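Local coordinates for agarase (Pseudoalteromonas fuliginea, PDB 6XJ9), which probably hydrolyses agarose, a galactan of red algal cell walls, as a glycoside hydrolase of family GH50 from a marine bacterium, at residues G99-L107 / T195-I203; A311-Y319 / S720-D728. One frame throughout, in Å; residues are numbered along the deposited sequence.

How the contacts relate
From the N terminus, the chain first builds the strand-rich domain that resembles a carbohydrate-binding module. There contact 1 brings 195-203 back against 99-107, closing a loop of 87 residues that contains strands and no helix. Contact 2 opens only after contact 1 has closed, so the two stand in series and neither nest nor cross. It joins 311-319 to 720-728 across 400 intervening residues, which include most of the helices, and so links an early strand of the larger part of the chain to a loop close to its end. The centres of contact 1 and contact 2 are about 33 Å apart. Their nearest atoms are about 16 Å apart, so the two do not touch.

Contact 1: G99-L107 / T195-I203; sequences GTHSVQIYL and TLHDKELAI
H101 and H197 lay their imidazole rings one over the other in an offset stack, centroids 3.8 Å apart and planes only 10° from parallel. Followed outward, H101 CB approaches K199 CE, an atom whose modelled position is doubtful. CG then faces H197 CD2, and ND1 lies 3.7 Å from H197 CB. On the other branch CD2 meets H197 CD2 at 3.4 Å. CE1 sits over H197 CG, and the tip, NE2, reaches to 3.2 Å of H197 CD2. With an alanine at H101, the H197 ring would probably lose its partner over that face and be held there mainly through D698, which bonds to its NE2. Beyond the rings, V103 CG2 packs 3.6 Å from K199 CB, and L201 reaches V103 and I105 with its two methyl branches. The strands 103-107 and 199-203 cross at -69°, and no direct hydrogen bond joins the segments. One water accepts from E200 N and is placed to donate to H101 O; another accepts from both Q104 N and K199 NZ. Stacking and aliphatic packing thus hold the segments together, while K199 (to E647), H197 (to D698) and S102 (to D691) turn their polar groups to residues far later in the chain, so the contact faces the larger part of the protein.

Contact 2: A311-Y319 / S720-D728; sequences ANSTTLTGY and SPITGRAYD
At chi1 -165° the T315 hydroxyl points away from its own amide nitrogen, alongside the carbonyl carbon, while T723 sets its OG1 between backbone N and carbonyl carbon (chi1 50°); these two torsions bring the hydroxyls together from side chains that cross at about a right angle. T723 OG1 donates to T315 OG1 over 2.9 Å, and T315 OG1 in turn donates to G724 O at 2.6 Å, in the carbonyl plane. The result is a short chain of hydrogen bonds in which one hydroxyl both accepts and donates, fixing its rotation. A water extends it, donating to G724 O and accepting from L316 N, so that this buried carbonyl receives two donors. A second link is made by backbone: A726 N donates to T314 O at 2.8 Å, a bent bond with an N-H...O angle of 138°, and R725 CA adds a CA-H...O contact to the same oxygen. P721 CB packs 3.8 Å from T315 CB, its CG lies 3.6 Å from S313 O, and A726 CB meets T314 OG1 at 3.4 Å. A type I turn from P721 to G724 shapes the loop, and R725 grips D728 side-on through NE and NH2, one to each carboxylate oxygen. R360 bonds to both L316 O and T723 O, bracing the two segments. The loop follows strand 709-714, whose neighbours 299-305 and 664-666 run parallel to it, consistent with a strand of the (beta/alpha)8 barrel of GH50 enzymes. It lies against residues 312-316, leading into strand 315-320, which pairs with strands 354-355 and 392-395; A726 also touches T394 and R381.

Contact 1: G99-L107 / T195-I203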
# COMPACT_ATOMS: atom_id res chain seq x y z
N GLY A 99 5.26 10.95 14.66
CA GLY A 99 3.81 11.06 14.58
C GLY A 99 3.20 9.84 13.91
O GLY A 99 3.89 8.85 13.68
N THR A 100 1.89 9.90 13.62
CA THR A 100 1.18 8.76 13.06
C THR A 100 0.88 8.99 11.58
O THR A 100 0.49 8.07 10.87
CB THR A 100 -0.07 8.41 13.89
OG1 THR A 100 -0.93 9.55 13.98
CG2 THR A 100 0.26 7.90 15.28
N HIS A 101 1.08 10.23 11.12
CA HIS A 101 0.88 10.59 9.72
C HIS A 101 2.18 11.16 9.16
O HIS A 101 2.95 11.76 9.90
CB HIS A 101 -0.24 11.63 9.57
CG HIS A 101 -1.56 11.15 10.05
ND1 HIS A 101 -2.04 11.46 11.32
CD2 HIS A 101 -2.49 10.37 9.47
CE1 HIS A 101 -3.21 10.88 11.48
NE2 HIS A 101 -3.51 10.21 10.36
N SER A 102 2.41 10.95 7.86
CA SER A 102 3.47 11.61 7.13
C SER A 102 3.21 13.11 7.14
O SER A 102 2.07 13.54 7.29
CB SER A 102 3.57 11.07 5.73
OG SER A 102 2.58 11.63 4.87
N VAL A 103 4.28 13.91 7.03
CA VAL A 103 4.14 15.36 7.08
C VAL A 103 4.83 15.96 5.87
O VAL A 103 6.03 15.75 5.66
CB VAL A 103 4.63 15.99 8.40
CG1 VAL A 103 6.12 15.75 8.66
CG2 VAL A 103 4.33 17.48 8.45
N GLN A 104 4.05 16.71 5.09
CA GLN A 104 4.59 17.61 4.08
C GLN A 104 4.95 18.91 4.77
O GLN A 104 4.07 19.67 5.18
CB GLN A 104 3.56 17.87 2.96
CG GLN A 104 4.07 18.84 1.91
CD GLN A 104 3.14 19.01 0.74
OE1 GLN A 104 2.02 18.50 0.73
NE2 GLN A 104 3.59 19.73 -0.26
N ILE A 105 6.26 19.16 4.89
CA ILE A 105 6.74 20.42 5.43
C ILE A 105 6.98 21.41 4.29
O ILE A 105 7.31 21.02 3.17
CB ILE A 105 8.01 20.24 6.30
CG1 ILE A 105 9.13 19.53 5.53
CG2 ILE A 105 7.68 19.52 7.59
CD1 ILE A 105 10.44 19.42 6.27
N TYR A 106 6.75 22.68 4.58
CA TYR A 106 7.11 23.76 3.69
C TYR A 106 8.33 24.44 4.30
O TYR A 106 8.34 24.72 5.50
CB TYR A 106 5.93 24.71 3.52
CG TYR A 106 4.79 24.12 2.73
CD1 TYR A 106 3.87 23.26 3.33
CD2 TYR A 106 4.63 24.41 1.38
CE1 TYR A 106 2.83 22.70 2.60
CE2 TYR A 106 3.58 23.87 0.64
CZ TYR A 106 2.69 23.00 1.26
OH TYR A 106 1.66 22.45 0.54
N LEU A 107 9.35 24.66 3.46
CA LEU A 107 10.57 25.31 3.88
C LEU A 107 10.64 26.67 3.20
O LEU A 107 10.82 26.75 1.98
CB LEU A 107 11.77 24.42 3.53
CG LEU A 107 13.15 25.09 3.57
CD1 LEU A 107 13.47 25.58 4.97
CD2 LEU A 107 14.22 24.12 3.09
N THR A 195 -3.75 20.86 6.91
CA THR A 195 -3.87 19.42 7.05
C THR A 195 -5.26 19.10 7.61
O THR A 195 -6.03 20.02 7.91
CB THR A 195 -2.78 18.83 7.95
OG1 THR A 195 -2.91 19.38 9.26
CG2 THR A 195 -1.37 19.10 7.45
N LEU A 196 -5.56 17.81 7.75
CA LEU A 196 -6.71 17.41 8.55
C LEU A 196 -6.27 16.95 9.93
O LEU A 196 -7.09 16.89 10.85
CB LEU A 196 -7.49 16.32 7.81
CG LEU A 196 -7.99 16.72 6.42
CD1 LEU A 196 -8.68 15.55 5.72
CD2 LEU A 196 -8.91 17.94 6.51
N HIS A 197 -4.97 16.64 10.07
CA HIS A 197 -4.42 16.02 11.27
C HIS A 197 -3.31 16.87 11.87
O HIS A 197 -2.63 17.61 11.15
CB HIS A 197 -3.84 14.63 10.93
CG HIS A 197 -4.79 13.69 10.28
ND1 HIS A 197 -6.03 13.41 10.81
CD2 HIS A 197 -4.70 12.95 9.15
CE1 HIS A 197 -6.67 12.55 10.04
NE2 HIS A 197 -5.87 12.25 9.01
N ASP A 198 -3.12 16.74 13.19
CA ASP A 198 -1.89 17.16 13.86
C ASP A 198 -0.71 16.38 13.26
O ASP A 198 -0.82 15.18 12.99
CB ASP A 198 -1.94 16.92 15.38
CG ASP A 198 -2.81 17.89 16.17
OD1 ASP A 198 -3.05 19.02 15.69
OD2 ASP A 198 -3.24 17.51 17.27
N LYS A 199 0.41 17.09 13.04
CA LYS A 199 1.62 16.49 12.51
C LYS A 199 2.75 16.73 13.52
O LYS A 199 2.63 17.61 14.37
CB LYS A 199 1.98 17.09 11.15
CG LYS A 199 0.82 17.16 10.15
CD LYS A 199 0.17 15.82 9.91
CE LYS A 199 0.62 15.16 8.63
NZ LYS A 199 0.00 15.75 7.42
N GLU A 200 3.81 15.91 13.42
CA GLU A 200 4.95 16.00 14.32
C GLU A 200 6.24 15.94 13.51
O GLU A 200 6.29 15.40 12.41
CB GLU A 200 4.97 14.82 15.27
CG GLU A 200 3.96 14.91 16.40
CD GLU A 200 4.17 13.82 17.44
OE1 GLU A 200 3.18 13.19 17.85
OE2 GLU A 200 5.33 13.59 17.82
N LEU A 201 7.31 16.46 14.11
CA LEU A 201 8.60 16.46 13.45
C LEU A 201 9.70 16.49 14.51
O LEU A 201 9.58 17.20 15.51
CB LEU A 201 8.67 17.67 12.52
CG LEU A 201 9.88 17.76 11.60
CD1 LEU A 201 9.78 16.76 10.45
CD2 LEU A 201 10.02 19.17 11.06
N ALA A 202 10.75 15.70 14.26
CA ALA A 202 11.93 15.70 15.11
C ALA A 202 13.12 16.25 14.31
O ALA A 202 13.43 15.76 13.23
CB ALA A 202 12.19 14.30 15.62
N ILE A 203 13.77 17.28 14.86
CA ILE A 203 14.87 17.94 14.19
C ILE A 203 16.16 17.67 14.98
O ILE A 203 16.32 18.15 16.10
CB ILE A 203 14.57 19.44 14.06
CG1 ILE A 203 13.22 19.68 13.37
CG2 ILE A 203 15.71 20.17 13.37
CD1 ILE A 203 12.68 21.08 13.50
O HOH W 1 3.51 13.71 11.87
O HOH W 2 1.40 17.75 6.03

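Contact 2: A311-Y319 / S720-D728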
# COMPACT_ATOMS: atom_id res chain seq x y z
N ALA A 311 -4.51 15.64 -24.70
CA ALA A 311 -3.96 16.95 -25.02
C ALA A 311 -2.78 17.35 -24.13
O ALA A 311 -1.91 18.10 -24.56
CB ALA A 311 -5.05 18.00 -25.01
N ASN A 312 -2.74 16.84 -22.89
CA ASN A 312 -1.75 17.32 -21.93
C ASN A 312 -0.72 16.23 -21.61
O ASN A 312 0.01 16.35 -20.63
CB ASN A 312 -2.41 17.83 -20.65
CG ASN A 312 -3.45 18.91 -20.93
OD1 ASN A 312 -4.64 18.62 -20.94
ND2 ASN A 312 -2.99 20.12 -21.20
N SER A 313 -0.65 15.19 -22.45
CA SER A 313 0.32 14.12 -22.29
C SER A 313 1.56 14.31 -23.18
O SER A 313 2.33 13.36 -23.36
CB SER A 313 -0.34 12.78 -22.55
OG SER A 313 -1.22 12.45 -21.47
N THR A 314 1.77 15.51 -23.74
CA THR A 314 2.85 15.73 -24.69
C THR A 314 4.01 16.49 -24.04
O THR A 314 3.81 17.30 -23.14
CB THR A 314 2.40 16.47 -25.96
OG1 THR A 314 2.36 17.88 -25.71
CG2 THR A 314 1.07 15.99 -26.50
N THR A 315 5.23 16.22 -24.52
CA THR A 315 6.43 16.87 -23.99
C THR A 315 7.28 17.39 -25.14
O THR A 315 7.31 16.81 -26.23
CB THR A 315 7.18 15.92 -23.04
OG1 THR A 315 8.13 16.68 -22.28
CG2 THR A 315 7.85 14.76 -23.74
N LEU A 316 7.98 18.50 -24.90
CA LEU A 316 8.87 19.08 -25.90
C LEU A 316 10.10 18.18 -26.09
O LEU A 316 10.75 17.80 -25.13
CB LEU A 316 9.24 20.49 -25.46
CG LEU A 316 8.09 21.49 -25.52
CD1 LEU A 316 8.38 22.72 -24.67
CD2 LEU A 316 7.78 21.88 -26.96
N THR A 317 10.40 17.87 -27.36
CA THR A 317 11.44 16.93 -27.74
C THR A 317 12.76 17.67 -27.94
O THR A 317 13.82 17.04 -27.95
CB THR A 317 11.12 16.26 -29.08
OG1 THR A 317 11.01 17.29 -30.07
CG2 THR A 317 9.84 15.45 -29.05
N GLY A 318 12.69 18.99 -28.13
CA GLY A 318 13.89 19.78 -28.41
C GLY A 318 14.06 20.07 -29.90
O GLY A 318 14.96 20.80 -30.31
N TYR A 319 13.19 19.47 -30.73
CA TYR A 319 13.22 19.71 -32.16
C TYR A 319 12.29 20.87 -32.48
O TYR A 319 11.36 21.16 -31.73
CB TYR A 319 12.91 18.43 -32.93
CG TYR A 319 13.97 17.36 -32.81
CD1 TYR A 319 14.01 16.50 -31.72
CD2 TYR A 319 14.94 17.20 -33.80
CE1 TYR A 319 14.99 15.52 -31.61
CE2 TYR A 319 15.90 16.21 -33.71
CZ TYR A 319 15.93 15.37 -32.61
OH TYR A 319 16.89 14.40 -32.51
N SER A 720 1.68 13.40 -15.52
CA SER A 720 2.29 14.35 -16.44
C SER A 720 3.54 13.71 -17.02
O SER A 720 4.12 12.85 -16.36
CB SER A 720 2.61 15.63 -15.72
OG SER A 720 1.44 16.43 -15.57
N PRO A 721 3.99 14.06 -18.25
CA PRO A 721 5.27 13.57 -18.76
C PRO A 721 6.37 13.82 -17.74
O PRO A 721 6.37 14.83 -17.03
CB PRO A 721 5.50 14.41 -20.02
CG PRO A 721 4.09 14.70 -20.50
CD PRO A 721 3.29 14.91 -19.22
N ILE A 722 7.31 12.87 -17.66
CA ILE A 722 8.40 12.98 -16.71
C ILE A 722 9.27 14.20 -17.04
O ILE A 722 9.88 14.77 -16.14
CB ILE A 722 9.21 11.66 -16.64
CG1 ILE A 722 10.30 11.70 -15.56
CG2 ILE A 722 9.76 11.28 -18.00
CD1 ILE A 722 10.99 10.37 -15.33
N THR A 723 9.28 14.61 -18.32
CA THR A 723 10.09 15.73 -18.78
C THR A 723 9.26 17.00 -18.96
O THR A 723 9.68 17.95 -19.63
CB THR A 723 10.82 15.35 -20.06
OG1 THR A 723 9.79 14.82 -20.89
CG2 THR A 723 11.90 14.32 -19.83
N GLY A 724 8.07 17.01 -18.36
CA GLY A 724 7.24 18.20 -18.35
C GLY A 724 6.17 18.16 -19.44
O GLY A 724 6.46 17.81 -20.58
N ARG A 725 4.94 18.50 -19.06
CA ARG A 725 3.94 18.79 -20.08
C ARG A 725 4.44 19.99 -20.90
O ARG A 725 5.06 20.89 -20.34
CB ARG A 725 2.56 18.98 -19.47
CG ARG A 725 2.37 20.31 -18.75
CD ARG A 725 0.98 20.41 -18.17
NE ARG A 725 0.73 21.74 -17.63
CZ ARG A 725 -0.38 22.07 -16.99
NH1 ARG A 725 -1.33 21.17 -16.81
NH2 ARG A 725 -0.54 23.30 -16.53
N ALA A 726 4.18 19.96 -22.21
CA ALA A 726 4.67 20.92 -23.20
C ALA A 726 4.39 22.37 -22.81
O ALA A 726 5.24 23.24 -23.01
CB ALA A 726 4.07 20.59 -24.55
N TYR A 727 3.20 22.64 -22.26
CA TYR A 727 2.75 24.00 -22.01
C TYR A 727 3.68 24.74 -21.04
O TYR A 727 4.05 25.88 -21.32
CB TYR A 727 1.31 24.03 -21.51
CG TYR A 727 0.79 25.40 -21.14
CD1 TYR A 727 0.51 26.34 -22.12
CD2 TYR A 727 0.58 25.76 -19.82
CE1 TYR A 727 0.04 27.61 -21.79
CE2 TYR A 727 0.09 27.02 -19.48
CZ TYR A 727 -0.17 27.95 -20.47
OH TYR A 727 -0.63 29.19 -20.15
N ASP A 728 4.03 24.11 -19.91
CA ASP A 728 4.72 24.84 -18.85
C ASP A 728 5.69 23.96 -18.07
O ASP A 728 6.13 24.37 -17.00
CB ASP A 728 3.72 25.45 -17.86
CG ASP A 728 2.77 24.42 -17.26
OD1 ASP A 728 3.05 23.21 -17.38
OD2 ASP A 728 1.76 24.83 -16.68
O HOH W 3 0.09 16.56 -17.90
O HOH W 4 7.86 19.68 -22.17